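Local coordinates for protein N-acetyl-L-2,4-diaminobutyric acid deacetylase (Ruegeria pomeroyi, PDB 6TWL) that probably removes the acetyl group from N-acetyl-L-2,4-diaminobutyric acid in ectoine degradation, as a zinc-dependent hydrolase of the succinylglutamate desuccinylase/aspartoacylase family, at residues A[247-259]-A[318-328]. Sequence-based numbering, arbitrary orientation.
Sequences TVNLTMPDDDCFV and SGDCVAVVGVT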
ATOM      1  N   THR A 247      -5.996 -18.408  -3.670  1.00 90.54           N
ATOM      2  CA  THR A 247      -6.236 -16.992  -3.878  1.00 82.62           C
ATOM      3  C   THR A 247      -7.395 -16.833  -4.849  1.00 79.01           C
ATOM      4  O   THR A 247      -7.661 -17.715  -5.671  1.00 79.31           O
ATOM      5  CB  THR A 247      -4.988 -16.298  -4.417  1.00 81.46           C
ATOM      6  OG1 THR A 247      -5.206 -14.882  -4.463  1.00 78.62           O
ATOM      7  CG2 THR A 247      -4.687 -16.829  -5.799  1.00 81.45           C
ATOM      8  N   VAL A 248      -8.081 -15.700  -4.747  1.00 79.46           N
ATOM      9  CA  VAL A 248      -9.225 -15.393  -5.597  1.00 84.05           C
ATOM     10  C   VAL A 248      -8.872 -14.166  -6.423  1.00 84.92           C
ATOM     11  O   VAL A 248      -8.535 -13.113  -5.870  1.00 82.69           O
ATOM     12  CB  VAL A 248     -10.501 -15.158  -4.775  1.00 87.62           C
ATOM     13  CG1 VAL A 248     -11.632 -14.692  -5.677  1.00 89.51           C
ATOM     14  CG2 VAL A 248     -10.891 -16.430  -4.036  1.00 87.38           C
ATOM     15  N   ASN A 249      -8.944 -14.303  -7.745  1.00 82.15           N
ATOM     16  CA  ASN A 249      -8.542 -13.236  -8.650  1.00 84.44           C
ATOM     17  C   ASN A 249      -9.738 -12.353  -8.981  1.00 89.28           C
ATOM     18  O   ASN A 249     -10.795 -12.849  -9.384  1.00 91.26           O
ATOM     19  CB  ASN A 249      -7.924 -13.818  -9.919  1.00 86.46           C
ATOM     20  CG  ASN A 249      -6.480 -14.238  -9.716  1.00 91.87           C
ATOM     21  OD1 ASN A 249      -5.560 -13.433  -9.865  1.00 96.74           O
ATOM     22  ND2 ASN A 249      -6.275 -15.499  -9.357  1.00 98.15           N
ATOM     23  N   LEU A 250      -9.561 -11.046  -8.808  1.00 87.96           N
ATOM     24  CA  LEU A 250     -10.643 -10.083  -8.918  1.00 84.38           C
ATOM     25  C   LEU A 250     -10.224  -8.917  -9.799  1.00 80.41           C
ATOM     26  O   LEU A 250      -9.039  -8.589  -9.907  1.00 83.41           O
ATOM     27  CB  LEU A 250     -11.062  -9.551  -7.544  1.00 82.72           C
ATOM     28  CG  LEU A 250     -11.400 -10.601  -6.488  1.00 84.00           C
ATOM     29  CD1 LEU A 250     -11.272 -10.003  -5.102  1.00 85.12           C
ATOM     30  CD2 LEU A 250     -12.800 -11.150  -6.714  1.00 85.62           C
ATOM     31  N   THR A 251     -11.218  -8.299 -10.432  1.00 75.68           N
ATOM     32  CA  THR A 251     -11.037  -7.087 -11.212  1.00 78.27           C
ATOM     33  C   THR A 251     -12.114  -6.086 -10.823  1.00 76.56           C
ATOM     34  O   THR A 251     -13.214  -6.463 -10.410  1.00 78.24           O
ATOM     35  CB  THR A 251     -11.111  -7.357 -12.727  1.00 84.57           C
ATOM     36  OG1 THR A 251     -12.458  -7.680 -13.091  1.00 92.46           O
ATOM     37  CG2 THR A 251     -10.192  -8.504 -13.128  1.00 83.32           C
ATOM     38  N   MET A 252     -11.782  -4.800 -10.949  1.00 81.97           N
ATOM     39  CA  MET A 252     -12.729  -3.703 -10.767  1.00 86.98           C
ATOM     40  C   MET A 252     -12.808  -2.963 -12.096  1.00 86.81           C
ATOM     41  O   MET A 252     -12.168  -1.916 -12.279  1.00 86.13           O
ATOM     42  CB  MET A 252     -12.306  -2.773  -9.632  1.00 85.96           C
ATOM     43  CG  MET A 252     -12.514  -3.337  -8.237  1.00 92.18           C
ATOM     44  SD  MET A 252     -11.328  -2.632  -7.082  1.00 90.90           S
ATOM     45  CE  MET A 252     -11.315  -0.933  -7.637  1.00 97.51           C
ATOM     46  N   PRO A 253     -13.590  -3.476 -13.050  1.00 89.88           N
ATOM     47  CA  PRO A 253     -13.540  -2.965 -14.423  1.00 88.99           C
ATOM     48  C   PRO A 253     -14.416  -1.757 -14.707  1.00 89.52           C
ATOM     49  O   PRO A 253     -14.308  -1.187 -15.802  1.00 87.83           O
ATOM     50  CB  PRO A 253     -14.032  -4.171 -15.234  1.00 90.98           C
ATOM     51  CG  PRO A 253     -15.018  -4.834 -14.321  1.00 88.72           C
ATOM     52  CD  PRO A 253     -14.519  -4.609 -12.912  1.00 88.84           C
ATOM     53  N   ASP A 254     -15.260  -1.344 -13.766  1.00 90.14           N
ATOM     54  CA  ASP A 254     -16.306  -0.376 -14.057  1.00 95.94           C
ATOM     55  C   ASP A 254     -16.553   0.474 -12.821  1.00 96.43           C
ATOM     56  O   ASP A 254     -16.267   0.063 -11.694  1.00 94.44           O
ATOM     57  CB  ASP A 254     -17.595  -1.092 -14.490  1.00101.56           C
ATOM     58  CG  ASP A 254     -18.448  -0.259 -15.426  1.00104.23           C
ATOM     59  OD1 ASP A 254     -18.878   0.842 -15.023  1.00103.52           O
ATOM     60  OD2 ASP A 254     -18.697  -0.715 -16.561  1.00103.81           O
ATOM     61  N   ASP A 255     -17.092   1.677 -13.043  1.00 99.65           N
ATOM     62  CA  ASP A 255     -17.554   2.481 -11.918  1.00 99.16           C
ATOM     63  C   ASP A 255     -18.765   1.863 -11.237  1.00 95.14           C
ATOM     64  O   ASP A 255     -19.116   2.280 -10.129  1.00100.75           O
ATOM     65  CB  ASP A 255     -17.882   3.902 -12.375  1.00101.00           C
ATOM     66  CG  ASP A 255     -16.750   4.873 -12.108  1.00102.33           C
ATOM     67  OD1 ASP A 255     -15.620   4.407 -11.849  1.00102.77           O
ATOM     68  OD2 ASP A 255     -16.988   6.099 -12.149  1.00103.16           O
ATOM     69  N   ASP A 256     -19.401   0.882 -11.878  1.00 89.02           N
ATOM     70  CA  ASP A 256     -20.488   0.098 -11.311  1.00 90.01           C
ATOM     71  C   ASP A 256     -20.027  -0.836 -10.196  1.00 81.28           C
ATOM     72  O   ASP A 256     -20.865  -1.526  -9.605  1.00 79.84           O
ATOM     73  CB  ASP A 256     -21.163  -0.709 -12.421  1.00 90.31           C
ATOM     74  CG  ASP A 256     -22.302   0.033 -13.083  1.00 96.51           C
ATOM     75  OD1 ASP A 256     -22.746   1.067 -12.541  1.00 99.06           O
ATOM     76  OD2 ASP A 256     -22.757  -0.427 -14.151  1.00 97.35           O
ATOM     77  N   CYS A 257     -18.726  -0.887  -9.906  1.00 76.20           N
ATOM     78  CA  CYS A 257     -18.219  -1.627  -8.758  1.00 71.09           C
ATOM     79  C   CYS A 257     -18.337  -0.837  -7.464  1.00 70.97           C
ATOM     80  O   CYS A 257     -18.184  -1.416  -6.384  1.00 69.56           O
ATOM     81  CB  CYS A 257     -16.752  -2.007  -8.983  1.00 69.42           C
ATOM     82  SG  CYS A 257     -16.472  -3.299 -10.226  1.00 76.07           S
ATOM     83  N   PHE A 258     -18.607   0.461  -7.551  1.00 72.26           N
ATOM     84  CA  PHE A 258     -18.588   1.364  -6.411  1.00 72.72           C
ATOM     85  C   PHE A 258     -19.996   1.859  -6.122  1.00 71.38           C
ATOM     86  O   PHE A 258     -20.729   2.234  -7.043  1.00 68.95           O
ATOM     87  CB  PHE A 258     -17.664   2.554  -6.673  1.00 67.16           C
ATOM     88  CG  PHE A 258     -16.263   2.162  -7.031  1.00 68.66           C
ATOM     89  CD1 PHE A 258     -15.940   1.789  -8.325  1.00 80.81           C
ATOM     90  CD2 PHE A 258     -15.271   2.162  -6.073  1.00 70.28           C
ATOM     91  CE1 PHE A 258     -14.650   1.428  -8.651  1.00 79.71           C
ATOM     92  CE2 PHE A 258     -13.982   1.801  -6.395  1.00 72.61           C
ATOM     93  CZ  PHE A 258     -13.672   1.440  -7.685  1.00 69.88           C
ATOM     94  N   VAL A 259     -20.365   1.864  -4.846  1.00 65.00           N
ATOM     95  CA  VAL A 259     -21.653   2.372  -4.391  1.00 65.87           C
ATOM     96  C   VAL A 259     -21.379   3.447  -3.350  1.00 66.61           C
ATOM     97  O   VAL A 259     -20.765   3.171  -2.312  1.00 64.81           O
ATOM     98  CB  VAL A 259     -22.538   1.258  -3.814  1.00 67.69           C
ATOM     99  CG1 VAL A 259     -23.751   1.854  -3.118  1.00 67.37           C
ATOM    100  CG2 VAL A 259     -22.964   0.301  -4.915  1.00 67.19           C
ATOM    101  N   SER A 318     -22.614  11.643   3.494  1.00 61.51           N
ATOM    102  CA  SER A 318     -22.838  11.777   2.060  1.00 67.54           C
ATOM    103  C   SER A 318     -21.505  11.787   1.327  1.00 63.76           C
ATOM    104  O   SER A 318     -20.586  12.524   1.694  1.00 68.18           O
ATOM    105  CB  SER A 318     -23.622  13.056   1.758  1.00 75.09           C
ATOM    106  OG  SER A 318     -24.105  13.058   0.426  1.00 83.24           O
ATOM    107  N   GLY A 319     -21.390  10.946   0.304  1.00 70.32           N
ATOM    108  CA  GLY A 319     -20.184  10.847  -0.485  1.00 71.65           C
ATOM    109  C   GLY A 319     -19.270   9.701  -0.104  1.00 70.16           C
ATOM    110  O   GLY A 319     -18.437   9.299  -0.921  1.00 69.92           O
ATOM    111  N   ASP A 320     -19.405   9.166   1.107  1.00 59.00           N
ATOM    112  CA  ASP A 320     -18.614   8.009   1.499  1.00 59.30           C
ATOM    113  C   ASP A 320     -18.975   6.812   0.625  1.00 63.20           C
ATOM    114  O   ASP A 320     -20.116   6.665   0.175  1.00 64.04           O
ATOM    115  CB  ASP A 320     -18.855   7.663   2.971  1.00 59.91           C
ATOM    116  CG  ASP A 320     -18.411   8.764   3.919  1.00 68.77           C
ATOM    117  OD1 ASP A 320     -17.636   9.646   3.498  1.00 66.34           O
ATOM    118  OD2 ASP A 320     -18.845   8.745   5.094  1.00 62.75           O
ATOM    119  N   CYS A 321     -17.991   5.948   0.387  1.00 65.00           N
ATOM    120  CA  CYS A 321     -18.222   4.734  -0.387  1.00 67.78           C
ATOM    121  C   CYS A 321     -18.858   3.683   0.514  1.00 70.26           C
ATOM    122  O   CYS A 321     -18.297   3.325   1.558  1.00 63.09           O
ATOM    123  CB  CYS A 321     -16.918   4.217  -0.990  1.00 79.02           C
ATOM    124  SG  CYS A 321     -17.030   2.562  -1.717  1.00 72.70           S
ATOM    125  N   VAL A 322     -20.034   3.193   0.115  1.00 73.11           N
ATOM    126  CA  VAL A 322     -20.749   2.210   0.923  1.00 68.91           C
ATOM    127  C   VAL A 322     -20.042   0.861   0.862  1.00 69.34           C
ATOM    128  O   VAL A 322     -19.769   0.237   1.894  1.00 58.92           O
ATOM    129  CB  VAL A 322     -22.212   2.105   0.459  1.00 63.25           C
ATOM    130  CG1 VAL A 322     -22.893   0.890   1.077  1.00 62.77           C
ATOM    131  CG2 VAL A 322     -22.966   3.385   0.794  1.00 62.38           C
ATOM    132  N   ALA A 323     -19.728   0.398  -0.347  1.00 64.14           N
ATOM    133  CA  ALA A 323     -19.069  -0.885  -0.542  1.00 67.11           C
ATOM    134  C   ALA A 323     -18.485  -0.928  -1.945  1.00 64.14           C
ATOM    135  O   ALA A 323     -18.895  -0.171  -2.829  1.00 67.64           O
ATOM    136  CB  ALA A 323     -20.035  -2.056  -0.331  1.00 72.92           C
ATOM    137  N   VAL A 324     -17.517  -1.823  -2.134  1.00 62.82           N
ATOM    138  CA  VAL A 324     -16.924  -2.092  -3.440  1.00 61.50           C
ATOM    139  C   VAL A 324     -17.073  -3.578  -3.739  1.00 64.96           C
ATOM    140  O   VAL A 324     -16.900  -4.421  -2.851  1.00 63.76           O
ATOM    141  CB  VAL A 324     -15.440  -1.672  -3.506  1.00 62.43           C
ATOM    142  CG1 VAL A 324     -14.873  -1.935  -4.892  1.00 65.40           C
ATOM    143  CG2 VAL A 324     -15.282  -0.207  -3.144  1.00 60.48           C
ATOM    144  N   VAL A 325     -17.393  -3.893  -4.992  1.00 73.72           N
ATOM    145  CA  VAL A 325     -17.599  -5.263  -5.450  1.00 76.66           C
ATOM    146  C   VAL A 325     -16.535  -5.600  -6.487  1.00 80.71           C
ATOM    147  O   VAL A 325     -16.359  -4.862  -7.463  1.00 73.51           O
ATOM    148  CB  VAL A 325     -19.008  -5.454  -6.039  1.00 80.07           C
ATOM    149  CG1 VAL A 325     -19.340  -6.929  -6.130  1.00 80.41           C
ATOM    150  CG2 VAL A 325     -20.045  -4.710  -5.207  1.00 81.17           C
ATOM    151  N   GLY A 326     -15.835  -6.713  -6.281  1.00 77.34           N
ATOM    152  CA  GLY A 326     -14.861  -7.218  -7.242  1.00 75.75           C
ATOM    153  C   GLY A 326     -15.455  -8.333  -8.080  1.00 78.26           C
ATOM    154  O   GLY A 326     -16.203  -9.172  -7.575  1.00 74.27           O
ATOM    155  N   VAL A 327     -15.101  -8.354  -9.380  1.00 85.00           N
ATOM    156  CA  VAL A 327     -15.801  -9.177 -10.364  1.00 85.44           C
ATOM    157  C   VAL A 327     -15.107 -10.527 -10.535  1.00 88.54           C
ATOM    158  O   VAL A 327     -13.892 -10.664 -10.357  1.00 81.51           O
ATOM    159  CB  VAL A 327     -15.934  -8.417 -11.701  1.00 90.20           C
ATOM    160  CG1 VAL A 327     -16.813  -9.181 -12.681  1.00 97.45           C
ATOM    161  CG2 VAL A 327     -16.539  -7.053 -11.452  1.00 87.53           C
ATOM    162  N   THR A 328     -15.913 -11.531 -10.889  1.00 99.28           N
ATOM    163  CA  THR A 328     -15.533 -12.946 -10.973  1.00104.34           C
ATOM    164  C   THR A 328     -14.877 -13.443  -9.687  1.00110.24           C
ATOM    165  O   THR A 328     -15.572 -13.940  -8.802  1.00112.09           O
ATOM    166  CB  THR A 328     -14.586 -13.238 -12.154  1.00107.64           C
ATOM    167  OG1 THR A 328     -15.138 -12.700 -13.360  1.00112.16           O
ATOM    168  CG2 THR A 328     -14.429 -14.744 -12.324  1.00113.74           C
TER
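Two groups of strand 321-326 meet Cys257 O: one hydrogen bond and one CH...O contact. Val325 N gives Cys257 O the hydrogen bond, 2.9 Å long and in the carbonyl plane. Val324 CA makes the CH...O contact to Cys257 O at 3.3 Å. Beyond it the strands run antiparallel, with Phe258 and Val324 as a non-hydrogen-bonded pair. Their side chains lie alongside each other and point the same way. Val324 CG2 meets Phe258 CD2 at 3.8 Å, while Val324 CG1 sits over one ring face. With CG anti to the carbonyl carbon (chi1 -56°), the Phe258 ring lies beside Val324.

A classic beta bulge follows: Val322 and Ala323 both face Val259. Val259 N bonds to Ala323 O at 3.2 Å. The side chains of Val259 and Val322 cross at a slant, with Val259 CG1 3.9 Å from Val322 CB.

At the other end, Val327 N bonds to Thr251 O at 2.9 Å, nearly straight at 167°. Val327 CG2 presses tightly on Pro253 CD (3.5 Å) and also touches Cys257 SG at 3.9 Å. Between the two strands of 247-259, an Asx turn at Asp254 leads into a short 3-10 turn.

Strand 248-251 edges the large mixed sheet, which carries the zinc ligand Glu209, beside strand 181-184. Strand 321-326 instead pairs with 258-260 and 305-311, so the contact joins that sheet to the C-terminal antiparallel one. Val259 and Ala323 pack on Leu283 of strand 282-287.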